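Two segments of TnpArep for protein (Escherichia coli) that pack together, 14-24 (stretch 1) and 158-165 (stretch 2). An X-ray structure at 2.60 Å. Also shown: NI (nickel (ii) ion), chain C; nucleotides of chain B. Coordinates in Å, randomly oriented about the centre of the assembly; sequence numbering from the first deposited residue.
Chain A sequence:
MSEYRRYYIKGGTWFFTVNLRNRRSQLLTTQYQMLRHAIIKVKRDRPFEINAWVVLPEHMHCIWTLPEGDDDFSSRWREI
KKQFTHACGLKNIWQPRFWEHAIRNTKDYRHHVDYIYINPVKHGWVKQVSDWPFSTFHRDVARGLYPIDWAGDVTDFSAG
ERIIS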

# COMPACT_ATOMS: atom_id res chain seq x y z
N TRP A 14 -9.05 -5.68 1.28
CA TRP A 14 -8.65 -5.33 -0.06
C TRP A 14 -7.16 -5.01 -0.16
O TRP A 14 -6.48 -4.70 0.85
CB TRP A 14 -9.37 -4.07 -0.54
CG TRP A 14 -10.87 -4.06 -0.64
CD1 TRP A 14 -11.63 -4.25 -1.78
CD2 TRP A 14 -11.80 -3.76 0.41
NE1 TRP A 14 -12.97 -4.09 -1.48
CE2 TRP A 14 -13.09 -3.80 -0.15
CE3 TRP A 14 -11.66 -3.46 1.75
CZ2 TRP A 14 -14.22 -3.59 0.60
CZ3 TRP A 14 -12.75 -3.23 2.49
CH2 TRP A 14 -14.03 -3.29 1.92
N PHE A 15 -6.68 -5.03 -1.41
CA PHE A 15 -5.32 -4.72 -1.78
C PHE A 15 -5.39 -3.45 -2.61
O PHE A 15 -6.32 -3.33 -3.44
CB PHE A 15 -4.79 -5.83 -2.67
CG PHE A 15 -3.45 -5.52 -3.30
CD1 PHE A 15 -2.29 -5.74 -2.63
CD2 PHE A 15 -3.38 -4.97 -4.57
CE1 PHE A 15 -1.06 -5.44 -3.21
CE2 PHE A 15 -2.18 -4.68 -5.15
CZ PHE A 15 -1.01 -4.93 -4.49
N PHE A 16 -4.43 -2.54 -2.43
CA PHE A 16 -4.48 -1.25 -3.11
C PHE A 16 -3.09 -0.88 -3.58
O PHE A 16 -2.11 -1.34 -3.03
CB PHE A 16 -4.97 -0.12 -2.20
CG PHE A 16 -6.31 -0.34 -1.57
CD1 PHE A 16 -6.41 -0.72 -0.26
CD2 PHE A 16 -7.45 -0.12 -2.26
CE1 PHE A 16 -7.64 -0.84 0.37
CE2 PHE A 16 -8.72 -0.28 -1.63
CZ PHE A 16 -8.80 -0.64 -0.31
N THR A 17 -3.02 -0.02 -4.60
CA THR A 17 -1.76 0.43 -5.18
C THR A 17 -2.02 1.89 -5.42
O THR A 17 -3.01 2.27 -6.11
CB THR A 17 -1.43 -0.27 -6.53
OG1 THR A 17 -1.08 -1.65 -6.32
CG2 THR A 17 -0.22 0.38 -7.19
N VAL A 18 -1.20 2.74 -4.80
CA VAL A 18 -1.31 4.18 -4.99
C VAL A 18 0.05 4.67 -5.51
O VAL A 18 1.13 4.39 -4.93
CB VAL A 18 -1.68 4.84 -3.71
CG1 VAL A 18 -1.57 6.30 -3.85
CG2 VAL A 18 -3.09 4.42 -3.24
N ASN A 19 0.01 5.35 -6.65
CA ASN A 19 1.21 5.80 -7.30
C ASN A 19 1.32 7.29 -7.24
O ASN A 19 0.33 8.02 -7.35
CB ASN A 19 1.23 5.41 -8.76
CG ASN A 19 1.35 3.91 -8.97
OD1 ASN A 19 0.47 3.31 -9.57
ND2 ASN A 19 2.44 3.31 -8.50
N LEU A 20 2.56 7.74 -7.08
CA LEU A 20 2.91 9.12 -7.27
C LEU A 20 2.95 9.28 -8.79
O LEU A 20 3.37 8.34 -9.53
CB LEU A 20 4.28 9.36 -6.68
CG LEU A 20 4.35 10.48 -5.66
CD1 LEU A 20 3.11 10.52 -4.79
CD2 LEU A 20 5.58 10.28 -4.84
N ARG A 21 2.47 10.45 -9.24
CA ARG A 21 2.45 10.85 -10.65
C ARG A 21 3.84 10.80 -11.33
O ARG A 21 3.95 10.34 -12.46
CB ARG A 21 1.84 12.25 -10.77
CG ARG A 21 1.52 12.69 -12.18
CD ARG A 21 0.24 13.48 -12.26
NE ARG A 21 -0.65 12.82 -13.20
CZ ARG A 21 -1.96 13.01 -13.23
NH1 ARG A 21 -2.55 13.84 -12.38
NH2 ARG A 21 -2.70 12.34 -14.08
N ASN A 22 4.87 11.22 -10.61
CA ASN A 22 6.26 11.38 -11.11
C ASN A 22 7.20 10.16 -10.81
O ASN A 22 7.53 9.87 -9.66
CB ASN A 22 6.81 12.73 -10.57
CG ASN A 22 8.31 12.94 -10.81
OD1 ASN A 22 8.95 12.35 -11.69
ND2 ASN A 22 8.87 13.82 -9.99
N ARG A 23 7.61 9.48 -11.89
CA ARG A 23 8.42 8.27 -11.82
C ARG A 23 9.72 8.46 -11.06
O ARG A 23 10.14 7.52 -10.40
CB ARG A 23 8.80 7.76 -13.22
CG ARG A 23 7.71 7.77 -14.24
CD ARG A 23 8.10 6.96 -15.49
NE ARG A 23 8.20 5.53 -15.20
CZ ARG A 23 7.83 4.54 -16.03
NH1 ARG A 23 7.29 4.80 -17.23
NH2 ARG A 23 7.99 3.27 -15.65
N ARG A 24 10.38 9.61 -11.21
CA ARG A 24 11.69 9.85 -10.58
C ARG A 24 11.57 10.43 -9.16
O ARG A 24 12.58 10.78 -8.55
CB ARG A 24 12.62 10.76 -11.44
CG ARG A 24 12.94 10.30 -12.86
CD ARG A 24 13.72 9.01 -12.86
NE ARG A 24 13.29 8.07 -13.91
CZ ARG A 24 13.53 6.75 -13.90
NH1 ARG A 24 14.19 6.18 -12.89
NH2 ARG A 24 13.09 5.97 -14.90
N SER A 158 -1.26 -8.72 -12.62
CA SER A 158 -1.56 -7.30 -12.69
C SER A 158 -2.10 -6.80 -11.35
O SER A 158 -2.93 -7.47 -10.74
CB SER A 158 -2.57 -7.05 -13.80
OG SER A 158 -3.84 -7.37 -13.31
N ALA A 159 -1.65 -5.62 -10.92
CA ALA A 159 -1.64 -5.23 -9.51
C ALA A 159 -1.61 -3.70 -9.35
O ALA A 159 -1.21 -3.18 -8.30
CB ALA A 159 -0.42 -5.82 -8.87
N GLY A 160 -1.99 -2.98 -10.39
CA GLY A 160 -2.01 -1.54 -10.35
C GLY A 160 -0.69 -0.83 -10.58
O GLY A 160 -0.66 0.40 -10.60
N GLU A 161 0.41 -1.58 -10.75
CA GLU A 161 1.71 -0.92 -11.05
C GLU A 161 1.66 0.03 -12.28
O GLU A 161 0.91 -0.21 -13.25
CB GLU A 161 2.86 -1.91 -11.22
CG GLU A 161 3.05 -2.95 -10.10
CD GLU A 161 3.84 -2.45 -8.91
OE1 GLU A 161 4.06 -1.22 -8.75
OE2 GLU A 161 4.25 -3.30 -8.09
N ARG A 162 2.45 1.10 -12.20
CA ARG A 162 2.65 1.99 -13.34
C ARG A 162 3.21 1.22 -14.54
O ARG A 162 3.97 0.25 -14.36
CB ARG A 162 3.51 3.19 -12.96
CG ARG A 162 4.97 2.97 -13.01
CD ARG A 162 5.70 3.92 -12.02
NE ARG A 162 5.29 5.29 -12.19
CZ ARG A 162 5.25 6.20 -11.22
NH1 ARG A 162 5.61 5.89 -9.99
NH2 ARG A 162 4.84 7.42 -11.51
N ILE A 163 2.77 1.61 -15.73
CA ILE A 163 3.26 1.07 -17.00
C ILE A 163 4.78 1.19 -17.06
O ILE A 163 5.33 2.27 -16.80
CB ILE A 163 2.59 1.78 -18.23
CG1 ILE A 163 2.40 3.29 -17.98
CG2 ILE A 163 1.17 1.24 -18.49
CD1 ILE A 163 3.72 4.17 -17.61
N ILE A 164 5.47 0.08 -17.37
CA ILE A 164 6.94 0.12 -17.53
C ILE A 164 7.27 0.52 -18.97
O ILE A 164 7.12 -0.27 -19.91
CB ILE A 164 7.73 -1.20 -17.08
CG1 ILE A 164 7.13 -2.50 -17.68
CG2 ILE A 164 7.82 -1.30 -15.54
CD1 ILE A 164 8.14 -3.66 -17.85
N SER A 165 7.69 1.77 -19.12
CA SER A 165 8.16 2.25 -20.41
C SER A 165 9.61 2.80 -20.32
O SER A 165 10.57 2.04 -20.07
CB SER A 165 7.17 3.29 -20.97
OG SER A 165 7.86 4.43 -21.48
NI NI C . 5.14 -1.85 -6.84
P DG B 5 -3.35 9.84 -16.40
OP1 DG B 5 -2.66 10.01 -17.71
OP2 DG B 5 -2.83 10.53 -15.22
O5' DG B 5 -4.89 10.22 -16.43
C5' DG B 5 -5.59 10.31 -15.21
C4' DG B 5 -6.31 11.63 -15.20
O4' DG B 5 -5.34 12.67 -14.91
C3' DG B 5 -6.98 12.08 -16.50
O3' DG B 5 -8.29 12.48 -16.18
C2' DG B 5 -6.20 13.32 -16.93
C1' DG B 5 -5.78 13.86 -15.58
N9 DG B 5 -4.65 14.76 -15.42
C8 DG B 5 -4.64 15.86 -14.58
N7 DG B 5 -3.46 16.44 -14.54
C5 DG B 5 -2.67 15.64 -15.39
C6 DG B 5 -1.29 15.77 -15.77
O6 DG B 5 -0.49 16.65 -15.42
N1 DG B 5 -0.85 14.76 -16.64
C2 DG B 5 -1.64 13.73 -17.09
N2 DG B 5 -1.04 12.85 -17.92
N3 DG B 5 -2.93 13.60 -16.77
C4 DG B 5 -3.38 14.60 -15.92
P DG B 4 -7.67 4.46 -17.60
OP1 DG B 4 -8.87 5.32 -17.66
OP2 DG B 4 -7.18 3.67 -18.75
O5' DG B 4 -6.50 5.46 -17.17
C5' DG B 4 -6.59 6.25 -16.02
C4' DG B 4 -5.18 6.68 -15.65
O4' DG B 4 -4.44 5.46 -15.39
C3' DG B 4 -4.38 7.42 -16.72
O3' DG B 4 -3.47 8.26 -16.07
C2' DG B 4 -3.60 6.30 -17.41
C1' DG B 4 -3.24 5.46 -16.19
N9 DG B 4 -2.88 4.05 -16.45
C8 DG B 4 -3.14 3.30 -17.56
N7 DG B 4 -2.72 2.06 -17.50
C5 DG B 4 -2.15 1.99 -16.24
C6 DG B 4 -1.52 0.88 -15.57
O6 DG B 4 -1.36 -0.28 -16.02
N1 DG B 4 -1.07 1.19 -14.27
C2 DG B 4 -1.23 2.40 -13.70
N2 DG B 4 -0.71 2.54 -12.48
N3 DG B 4 -1.81 3.45 -14.31
C4 DG B 4 -2.25 3.18 -15.58
P DA B 3 -10.34 -0.37 -16.31
OP1 DA B 3 -11.01 0.90 -16.01
OP2 DA B 3 -10.74 -0.96 -17.59
O5' DA B 3 -8.75 -0.43 -16.23
C5' DA B 3 -8.03 -0.00 -15.10
C4' DA B 3 -8.00 1.54 -15.07
O4' DA B 3 -7.32 2.00 -13.88
C3' DA B 3 -7.32 2.24 -16.22
O3' DA B 3 -7.92 3.47 -16.33
C2' DA B 3 -5.90 2.40 -15.69
C1' DA B 3 -6.18 2.73 -14.22
N9 DA B 3 -5.22 2.32 -13.19
C8 DA B 3 -4.43 1.21 -13.13
N7 DA B 3 -3.71 1.13 -12.04
C5 DA B 3 -4.03 2.29 -11.34
C6 DA B 3 -3.59 2.81 -10.10
N6 DA B 3 -2.69 2.23 -9.26
N1 DA B 3 -4.17 3.97 -9.71
C2 DA B 3 -5.06 4.54 -10.50
N3 DA B 3 -5.52 4.15 -11.69
C4 DA B 3 -4.97 3.01 -12.03

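The shortest polar contact between the two segments is the hydrogen bond from Thr-17 OG1 to Ala-159 O, at 2.5 Å. It ties the side chain of a strand residue to the backbone of a segment without regular secondary structure; no backbone-to-backbone hydrogen bond joins the two. A second link comes from the opposite direction: Arg-162 reaches across to the residues that follow the strand, where its NH2 donates a weak hydrogen bond to Leu-20 O (2.6 Å, with an N-H...O angle of 125°). Arg-162 NH2 also lies 3.2 Å from Arg-21 O, so the positive guanidinium sits among backbone carbonyls, which carry partial negative charge.

Arg-23 lies against Arg-162, with CG of Arg-162 over one face of the Arg-23 guanidinium. The NE atoms of Arg-23 and Arg-162 are 4.2 Å apart, a close approach of like charges. Beyond this pair, Arg-23 NH2 comes within 3.1 Å of Ile-163 O, and the aliphatic CD1 of Ile-163 is 3.6 Å from Arg-23 NH1.

The segments run in nearly the same direction, 14° apart end to end, and the alternation of the strand turns Phe-15, Thr-17 and Asn-19 toward the second segment while Phe-16 and Val-18 point away. The backbones approach closely at Thr-17 and Gly-160, whose CA atoms are 5.5 Å apart. A CB on Gly-160 would clash with Thr-17 CB, and its backbone angles independently call for glycine. Nearby, Phe-15 CE2 meets Ala-159 CB at 4.3 Å, a small apolar contact, with Ala-159 O at the ring edge.

The DNA bridges both segments: DA3 N6 donates to Gly-160 O (3.0 Å) and, weakly, to Thr-17 O (3.2 Å).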